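Pesticidal crystal protein Cry2Aa (Bacillus thuringiensis serovar kurstaki, PDB 1I5P) lyses midgut epithelial cells of dipteran and lepidopteran larvae by colloid-osmotic action after binding to them, acting as a three-domain insecticidal delta-endotoxin. Local coordinates at residues T56-F60 against E76-I81; H239-R245 against N274-S280. One frame throughout, in Å; residues are numbered along the deposited sequence.

Contact 1: residues T56-F60 against E76-I81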
ATOM      1  N   THR A  56      -3.316  12.080  -5.861  1.00 13.61           N
ATOM      2  CA  THR A  56      -3.552  13.326  -5.147  1.00 14.95           C
ATOM      3  C   THR A  56      -4.679  13.153  -4.132  1.00 13.84           C
ATOM      4  O   THR A  56      -4.552  13.555  -2.973  1.00 14.80           O
ATOM      5  CB  THR A  56      -3.939  14.469  -6.110  1.00 13.52           C
ATOM      6  OG1 THR A  56      -2.918  14.630  -7.102  1.00 17.50           O
ATOM      7  CG2 THR A  56      -4.089  15.779  -5.345  1.00 14.72           C
ATOM      8  N   VAL A  57      -5.780  12.550  -4.568  1.00 11.65           N
ATOM      9  CA  VAL A  57      -6.924  12.347  -3.685  1.00 12.80           C
ATOM     10  C   VAL A  57      -6.571  11.483  -2.478  1.00 13.44           C
ATOM     11  O   VAL A  57      -6.914  11.822  -1.346  1.00 14.91           O
ATOM     12  CB  VAL A  57      -8.111  11.697  -4.431  1.00 13.97           C
ATOM     13  CG1 VAL A  57      -9.250  11.415  -3.454  1.00 11.49           C
ATOM     14  CG2 VAL A  57      -8.595  12.618  -5.542  1.00 11.80           C
ATOM     15  N   SER A  58      -5.884  10.373  -2.715  1.00 11.26           N
ATOM     16  CA  SER A  58      -5.516   9.501  -1.611  1.00 12.89           C
ATOM     17  C   SER A  58      -4.590  10.242  -0.647  1.00 11.07           C
ATOM     18  O   SER A  58      -4.764  10.166   0.569  1.00  8.89           O
ATOM     19  CB  SER A  58      -4.852   8.222  -2.140  1.00 12.55           C
ATOM     20  OG  SER A  58      -3.772   8.527  -2.998  1.00 22.83           O
ATOM     21  N   SER A  59      -3.619  10.971  -1.187  1.00 12.09           N
ATOM     22  CA  SER A  59      -2.689  11.730  -0.357  1.00 11.77           C
ATOM     23  C   SER A  59      -3.484  12.739   0.471  1.00 11.72           C
ATOM     24  O   SER A  59      -3.235  12.932   1.664  1.00  8.43           O
ATOM     25  CB  SER A  59      -1.675  12.460  -1.237  1.00 10.90           C
ATOM     26  OG  SER A  59      -0.882  11.536  -1.958  1.00 13.28           O
ATOM     27  N   PHE A  60      -4.452  13.367  -0.188  1.00 11.04           N
ATOM     28  CA  PHE A  60      -5.328  14.348   0.439  1.00 11.42           C
ATOM     29  C   PHE A  60      -6.113  13.730   1.602  1.00 11.66           C
ATOM     30  O   PHE A  60      -6.169  14.291   2.699  1.00 10.34           O
ATOM     31  CB  PHE A  60      -6.293  14.897  -0.617  1.00 11.25           C
ATOM     32  CG  PHE A  60      -7.469  15.644  -0.049  1.00 11.14           C
ATOM     33  CD1 PHE A  60      -7.327  16.950   0.411  1.00  9.85           C
ATOM     34  CD2 PHE A  60      -8.727  15.044   0.002  1.00 10.22           C
ATOM     35  CE1 PHE A  60      -8.416  17.655   0.911  1.00 12.86           C
ATOM     36  CE2 PHE A  60      -9.828  15.741   0.501  1.00 11.94           C
ATOM     37  CZ  PHE A  60      -9.671  17.054   0.957  1.00 12.61           C
ATOM     38  N   GLU A  76     -13.030  20.612  -0.178  1.00 17.87           N
ATOM     39  CA  GLU A  76     -11.735  20.565  -0.839  1.00 16.64           C
ATOM     40  C   GLU A  76     -11.641  19.347  -1.748  1.00 15.04           C
ATOM     41  O   GLU A  76     -11.039  19.412  -2.815  1.00 15.95           O
ATOM     42  CB  GLU A  76     -10.612  20.567   0.203  1.00 17.77           C
ATOM     43  CG  GLU A  76     -10.461  21.916   0.899  1.00 21.48           C
ATOM     44  CD  GLU A  76      -9.533  21.880   2.100  1.00 24.08           C
ATOM     45  OE1 GLU A  76      -9.435  22.906   2.805  1.00 28.58           O
ATOM     46  OE2 GLU A  76      -8.905  20.832   2.342  1.00 25.36           O
ATOM     47  N   LEU A  77     -12.248  18.239  -1.337  1.00 14.04           N
ATOM     48  CA  LEU A  77     -12.219  17.039  -2.161  1.00 15.03           C
ATOM     49  C   LEU A  77     -12.819  17.343  -3.528  1.00 14.54           C
ATOM     50  O   LEU A  77     -12.248  16.996  -4.563  1.00 14.98           O
ATOM     51  CB  LEU A  77     -13.010  15.911  -1.505  1.00 11.76           C
ATOM     52  CG  LEU A  77     -13.219  14.685  -2.400  1.00 13.68           C
ATOM     53  CD1 LEU A  77     -11.872  14.113  -2.836  1.00 13.22           C
ATOM     54  CD2 LEU A  77     -14.029  13.647  -1.644  1.00 10.45           C
ATOM     55  N   TRP A  78     -13.980  17.995  -3.515  1.00 16.60           N
ATOM     56  CA  TRP A  78     -14.690  18.371  -4.735  1.00 16.79           C
ATOM     57  C   TRP A  78     -13.771  19.183  -5.643  1.00 15.98           C
ATOM     58  O   TRP A  78     -13.764  19.000  -6.864  1.00 15.13           O
ATOM     59  CB  TRP A  78     -15.926  19.211  -4.382  1.00 18.53           C
ATOM     60  CG  TRP A  78     -16.738  19.665  -5.561  1.00 20.26           C
ATOM     61  CD1 TRP A  78     -17.784  19.005  -6.141  1.00 21.90           C
ATOM     62  CD2 TRP A  78     -16.575  20.882  -6.301  1.00 22.58           C
ATOM     63  NE1 TRP A  78     -18.286  19.735  -7.189  1.00 22.21           N
ATOM     64  CE2 TRP A  78     -17.561  20.891  -7.311  1.00 22.56           C
ATOM     65  CE3 TRP A  78     -15.691  21.966  -6.208  1.00 23.34           C
ATOM     66  CZ2 TRP A  78     -17.691  21.944  -8.224  1.00 22.96           C
ATOM     67  CZ3 TRP A  78     -15.820  23.013  -7.115  1.00 23.79           C
ATOM     68  CH2 TRP A  78     -16.814  22.992  -8.111  1.00 22.74           C
ATOM     69  N   GLY A  79     -12.991  20.071  -5.035  1.00 16.39           N
ATOM     70  CA  GLY A  79     -12.080  20.920  -5.791  1.00 15.50           C
ATOM     71  C   GLY A  79     -10.924  20.186  -6.444  1.00 15.19           C
ATOM     72  O   GLY A  79     -10.285  20.713  -7.351  1.00 15.10           O
ATOM     73  N   ILE A  80     -10.646  18.974  -5.980  1.00 14.69           N
ATOM     74  CA  ILE A  80      -9.562  18.172  -6.534  1.00 14.06           C
ATOM     75  C   ILE A  80     -10.062  17.221  -7.620  1.00 15.98           C
ATOM     76  O   ILE A  80      -9.510  17.172  -8.727  1.00 14.59           O
ATOM     77  CB  ILE A  80      -8.889  17.321  -5.436  1.00 16.11           C
ATOM     78  CG1 ILE A  80      -8.177  18.233  -4.431  1.00 16.38           C
ATOM     79  CG2 ILE A  80      -7.913  16.328  -6.070  1.00 13.27           C
ATOM     80  CD1 ILE A  80      -7.646  17.501  -3.206  1.00 17.12           C
ATOM     81  N   ILE A  81     -11.110  16.468  -7.293  1.00 15.30           N
ATOM     82  CA  ILE A  81     -11.673  15.490  -8.219  1.00 17.86           C
ATOM     83  C   ILE A  81     -12.541  16.123  -9.313  1.00 17.45           C
ATOM     84  O   ILE A  81     -12.734  15.535 -10.374  1.00 14.87           O
ATOM     85  CB  ILE A  81     -12.475  14.411  -7.442  1.00 18.18           C
ATOM     86  CG1 ILE A  81     -12.714  13.194  -8.335  1.00 21.61           C
ATOM     87  CG2 ILE A  81     -13.794  14.988  -6.952  1.00 19.94           C
ATOM     88  CD1 ILE A  81     -11.435  12.570  -8.870  1.00 20.99           C
TER
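Phe60 turns its CG anti to the backbone N (chi1 165°), which carries the ring across to helix 74-81. Ile80 answers with CG1 beside its own backbone N and an extended end (chi2 172°), and this lays CD1 over the ring. The two helices belong to the helical bundle of the delta-endotoxin N-terminal domain. The segments run nearly antiparallel, at 164°, with their axes 10.4 Å apart. That spacing leaves room for a layer of side chains between them.

The Phe60 ring meets three residues in three ways. Ile80 CD1 makes a CH-pi contact with one face, 4.0 Å from the ring centroid and displaced toward the rim on the CG side. The far end of the ring abuts the backbone and CB atoms at the start of segment 76-81. There Phe60 CE2 lies 3.8 Å from Leu77 CB. The carboxylate of Glu76 comes to the edge, where OE2 lies close to the ring plane. Its stronger partner is Lys64, with which OE2 forms a salt bridge.

Val57 divides its two methyls between neighbours. CG1 touches Leu77 CD1 at 3.8 Å. CG2 packs on Ile80 CG2. The two branches of Ile80 thus serve different partners: CD1 meets Phe60, and CG2 meets Val57 and Thr56. The meeting is mostly apolar and largely buried; Glu76 alone of the touching residues is exposed.

Other helices close the surroundings. Leu31 of helix 31-44 touches both Phe60 and Ile80. Helix 170-193 reaches Val57 through Gln179 and Asn182, and Leu77 through Ser186. At the Thr56 end, the last methyl pair is Thr56 CG2 and Ile80 CG2, 3.9 Å apart.

Contact 2: residues H239-R245 against N274-S280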
ATOM      1  N   HIS A 239       4.286  -9.783 -14.508  1.00 11.01           N
ATOM      2  CA  HIS A 239       4.215  -8.351 -14.731  1.00 13.18           C
ATOM      3  C   HIS A 239       2.767  -7.861 -14.788  1.00 14.30           C
ATOM      4  O   HIS A 239       2.404  -6.885 -14.129  1.00 14.17           O
ATOM      5  CB  HIS A 239       4.933  -7.980 -16.027  1.00 12.97           C
ATOM      6  CG  HIS A 239       4.777  -6.542 -16.401  1.00 16.83           C
ATOM      7  ND1 HIS A 239       5.458  -5.528 -15.763  1.00 13.52           N
ATOM      8  CD2 HIS A 239       3.959  -5.940 -17.296  1.00 16.09           C
ATOM      9  CE1 HIS A 239       5.065  -4.364 -16.247  1.00 14.10           C
ATOM     10  NE2 HIS A 239       4.154  -4.586 -17.178  1.00 15.41           N
ATOM     11  N   ASP A 240       1.938  -8.548 -15.569  1.00 15.15           N
ATOM     12  CA  ASP A 240       0.536  -8.162 -15.718  1.00 15.26           C
ATOM     13  C   ASP A 240      -0.308  -8.400 -14.472  1.00 13.22           C
ATOM     14  O   ASP A 240      -1.216  -7.630 -14.177  1.00 11.99           O
ATOM     15  CB  ASP A 240      -0.075  -8.885 -16.918  1.00 19.65           C
ATOM     16  CG  ASP A 240       0.451  -8.355 -18.238  1.00 24.11           C
ATOM     17  OD1 ASP A 240       0.565  -9.149 -19.199  1.00 29.69           O
ATOM     18  OD2 ASP A 240       0.740  -7.141 -18.312  1.00 24.72           O
ATOM     19  N   MET A 241      -0.013  -9.464 -13.739  1.00 11.37           N
ATOM     20  CA  MET A 241      -0.758  -9.737 -12.519  1.00 12.10           C
ATOM     21  C   MET A 241      -0.501  -8.622 -11.509  1.00 11.23           C
ATOM     22  O   MET A 241      -1.431  -8.103 -10.895  1.00 11.78           O
ATOM     23  CB  MET A 241      -0.342 -11.083 -11.921  1.00 11.34           C
ATOM     24  CG  MET A 241      -0.965 -11.358 -10.563  1.00 12.24           C
ATOM     25  SD  MET A 241      -0.630 -13.010  -9.981  1.00 16.72           S
ATOM     26  CE  MET A 241      -1.978 -13.889 -10.738  1.00 15.36           C
ATOM     27  N   LEU A 242       0.765  -8.253 -11.341  1.00 11.11           N
ATOM     28  CA  LEU A 242       1.120  -7.197 -10.398  1.00 12.57           C
ATOM     29  C   LEU A 242       0.542  -5.837 -10.795  1.00 13.86           C
ATOM     30  O   LEU A 242       0.078  -5.079  -9.936  1.00 15.88           O
ATOM     31  CB  LEU A 242       2.646  -7.103 -10.260  1.00  8.35           C
ATOM     32  CG  LEU A 242       3.317  -8.378  -9.750  1.00  9.06           C
ATOM     33  CD1 LEU A 242       4.809  -8.126  -9.503  1.00  9.90           C
ATOM     34  CD2 LEU A 242       2.630  -8.830  -8.461  1.00  9.51           C
ATOM     35  N   GLU A 243       0.566  -5.521 -12.086  1.00 12.15           N
ATOM     36  CA  GLU A 243       0.033  -4.240 -12.546  1.00 12.36           C
ATOM     37  C   GLU A 243      -1.479  -4.173 -12.369  1.00 13.40           C
ATOM     38  O   GLU A 243      -2.034  -3.109 -12.089  1.00 14.23           O
ATOM     39  CB  GLU A 243       0.376  -4.002 -14.016  1.00 11.95           C
ATOM     40  CG  GLU A 243       1.857  -3.877 -14.308  1.00 14.17           C
ATOM     41  CD  GLU A 243       2.152  -2.809 -15.343  1.00 15.27           C
ATOM     42  OE1 GLU A 243       1.395  -2.707 -16.330  1.00 17.05           O
ATOM     43  OE2 GLU A 243       3.143  -2.072 -15.172  1.00 13.13           O
ATOM     44  N   PHE A 244      -2.147  -5.305 -12.549  1.00 12.54           N
ATOM     45  CA  PHE A 244      -3.585  -5.335 -12.372  1.00 10.86           C
ATOM     46  C   PHE A 244      -3.869  -4.944 -10.926  1.00 10.32           C
ATOM     47  O   PHE A 244      -4.773  -4.161 -10.650  1.00  8.80           O
ATOM     48  CB  PHE A 244      -4.137  -6.738 -12.637  1.00 13.50           C
ATOM     49  CG  PHE A 244      -5.622  -6.861 -12.404  1.00 13.08           C
ATOM     50  CD1 PHE A 244      -6.531  -6.353 -13.326  1.00 15.92           C
ATOM     51  CD2 PHE A 244      -6.110  -7.465 -11.250  1.00 15.01           C
ATOM     52  CE1 PHE A 244      -7.903  -6.449 -13.108  1.00 16.75           C
ATOM     53  CE2 PHE A 244      -7.484  -7.567 -11.018  1.00 15.73           C
ATOM     54  CZ  PHE A 244      -8.383  -7.055 -11.950  1.00 17.55           C
ATOM     55  N   ARG A 245      -3.085  -5.502 -10.005  1.00  9.46           N
ATOM     56  CA  ARG A 245      -3.250  -5.216  -8.581  1.00 11.37           C
ATOM     57  C   ARG A 245      -2.911  -3.763  -8.276  1.00 11.15           C
ATOM     58  O   ARG A 245      -3.653  -3.075  -7.577  1.00 11.70           O
ATOM     59  CB  ARG A 245      -2.355  -6.131  -7.736  1.00 12.25           C
ATOM     60  CG  ARG A 245      -2.340  -5.776  -6.249  1.00 10.91           C
ATOM     61  CD  ARG A 245      -1.481  -6.745  -5.453  1.00 13.56           C
ATOM     62  NE  ARG A 245      -1.402  -6.367  -4.045  1.00 14.22           N
ATOM     63  CZ  ARG A 245      -0.766  -5.291  -3.591  1.00 16.76           C
ATOM     64  NH1 ARG A 245      -0.141  -4.474  -4.428  1.00 14.44           N
ATOM     65  NH2 ARG A 245      -0.764  -5.026  -2.293  1.00 15.63           N
ATOM     66  N   ASN A 274       1.565  -2.501  -0.131  1.00 10.72           N
ATOM     67  CA  ASN A 274       2.695  -2.410  -1.042  1.00 12.12           C
ATOM     68  C   ASN A 274       2.195  -2.346  -2.472  1.00 12.39           C
ATOM     69  O   ASN A 274       1.028  -2.607  -2.747  1.00 11.00           O
ATOM     70  CB  ASN A 274       3.588  -3.651  -0.944  1.00 12.92           C
ATOM     71  CG  ASN A 274       4.282  -3.787   0.391  1.00 16.52           C
ATOM     72  OD1 ASN A 274       4.792  -2.819   0.948  1.00 16.75           O
ATOM     73  ND2 ASN A 274       4.322  -5.015   0.904  1.00 14.18           N
ATOM     74  N   LEU A 275       3.103  -1.990  -3.372  1.00 13.72           N
ATOM     75  CA  LEU A 275       2.833  -1.970  -4.805  1.00 12.01           C
ATOM     76  C   LEU A 275       4.017  -2.784  -5.309  1.00 12.43           C
ATOM     77  O   LEU A 275       5.159  -2.431  -5.035  1.00 13.05           O
ATOM     78  CB  LEU A 275       2.890  -0.547  -5.379  1.00 12.48           C
ATOM     79  CG  LEU A 275       1.807   0.451  -4.954  1.00 10.58           C
ATOM     80  CD1 LEU A 275       2.008   1.755  -5.704  1.00  9.98           C
ATOM     81  CD2 LEU A 275       0.424  -0.121  -5.244  1.00  8.88           C
ATOM     82  N   TYR A 276       3.755  -3.885  -6.008  1.00 11.73           N
ATOM     83  CA  TYR A 276       4.839  -4.720  -6.515  1.00 11.66           C
ATOM     84  C   TYR A 276       5.043  -4.523  -7.999  1.00 10.99           C
ATOM     85  O   TYR A 276       4.083  -4.450  -8.765  1.00  8.37           O
ATOM     86  CB  TYR A 276       4.565  -6.202  -6.265  1.00 10.13           C
ATOM     87  CG  TYR A 276       4.120  -6.513  -4.866  1.00  8.22           C
ATOM     88  CD1 TYR A 276       2.768  -6.531  -4.531  1.00  6.92           C
ATOM     89  CD2 TYR A 276       5.054  -6.785  -3.867  1.00 10.65           C
ATOM     90  CE1 TYR A 276       2.358  -6.821  -3.228  1.00  8.49           C
ATOM     91  CE2 TYR A 276       4.656  -7.068  -2.568  1.00  6.99           C
ATOM     92  CZ  TYR A 276       3.316  -7.087  -2.252  1.00  9.20           C
ATOM     93  OH  TYR A 276       2.945  -7.382  -0.959  1.00 10.52           O
ATOM     94  N   ALA A 277       6.306  -4.450  -8.396  1.00  9.94           N
ATOM     95  CA  ALA A 277       6.646  -4.266  -9.793  1.00 11.61           C
ATOM     96  C   ALA A 277       7.618  -5.342 -10.248  1.00 12.01           C
ATOM     97  O   ALA A 277       8.532  -5.716  -9.510  1.00 13.21           O
ATOM     98  CB  ALA A 277       7.260  -2.890 -10.000  1.00 11.71           C
ATOM     99  N   SER A 278       7.398  -5.852 -11.453  1.00 10.88           N
ATOM    100  CA  SER A 278       8.283  -6.851 -12.035  1.00 13.45           C
ATOM    101  C   SER A 278       8.526  -6.369 -13.460  1.00 14.02           C
ATOM    102  O   SER A 278       7.810  -5.494 -13.951  1.00 13.84           O
ATOM    103  CB  SER A 278       7.652  -8.256 -12.019  1.00 14.60           C
ATOM    104  OG  SER A 278       6.622  -8.399 -12.982  1.00 13.64           O
ATOM    105  N   GLY A 279       9.526  -6.931 -14.125  1.00 13.71           N
ATOM    106  CA  GLY A 279       9.839  -6.479 -15.466  1.00 14.54           C
ATOM    107  C   GLY A 279       9.000  -6.995 -16.619  1.00 16.82           C
ATOM    108  O   GLY A 279       8.401  -8.075 -16.552  1.00 15.37           O
ATOM    109  N   SER A 280       8.956  -6.191 -17.677  1.00 16.00           N
ATOM    110  CA  SER A 280       8.255  -6.533 -18.906  1.00 16.80           C
ATOM    111  C   SER A 280       9.347  -7.124 -19.787  1.00 15.80           C
ATOM    112  O   SER A 280      10.518  -7.116 -19.412  1.00 14.81           O
ATOM    113  CB  SER A 280       7.684  -5.283 -19.580  1.00 16.87           C
ATOM    114  OG  SER A 280       6.732  -4.641 -18.752  1.00 22.07           O
TER
HETATM  115  O   HOH W   1       4.838  -4.986 -12.748  1.00 11.94           O
HETATM  116  O   HOH W   2       1.152  -4.503  -7.255  1.00  7.54           O
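His239 and Arg245 supply the direct hydrogen bonds from the helix to segment 274-280. His239 ND1 donates to Ser278 O at 3.0 Å with an N-H...O angle of 162°. The acceptor lies near the imidazole plane, but the donor stands above the carbonyl plane. Arg245, extended from CG to NE, grips Asn274 O end-on. NH1 binds it at 2.8 Å and NH2 at 3.0 Å, both from one face of the carbonyl.

Two waters add bridges. One links Leu242 O, Arg245 NH1 and Tyr276 N. The other accepts from Ser278 N and donates weakly to His239 O.

Flat groups and apolar atoms complete the contact. Tyr276 puts its CE1 edge over the Arg245 guanidinium, 3.5 Å from Arg245 CZ, with the planes 62° apart. Ser280 OG sits over the centre of one His239 face, 2.9 Å above the ring plane. Ser280 CB lies behind it, almost on the normal, in a CH-pi contact. Glu243 CG lies against the opposite face. Leu242 CD1 packs on Tyr276 CB and Ser278 CB, both at 3.8 Å.

The contact joins the N-terminal helical domain to the middle domain. Helix 238-259 also packs on helices 202-232 and 293-300, while strand 275-278 pairs antiparallel with strand 462-469.

Overall arrangement
The contacts come in series along the chain: contact 1 closes before contact 2 opens. Their centres are about 26 Å apart, and their nearest atoms are about 9 Å apart without touching. Contact 1 lies within the N-terminal helical domain and joins helices 53-65 and 74-81, which are near neighbours in sequence. Contact 2 uses helix 238-259, late in the same domain, and strand 275-278 of the middle domain. That strand is at one edge of a three-stranded antiparallel sheet. Contact 1 is thus internal to the helical domain, and contact 2 spans its interface with the middle domain of the toxin.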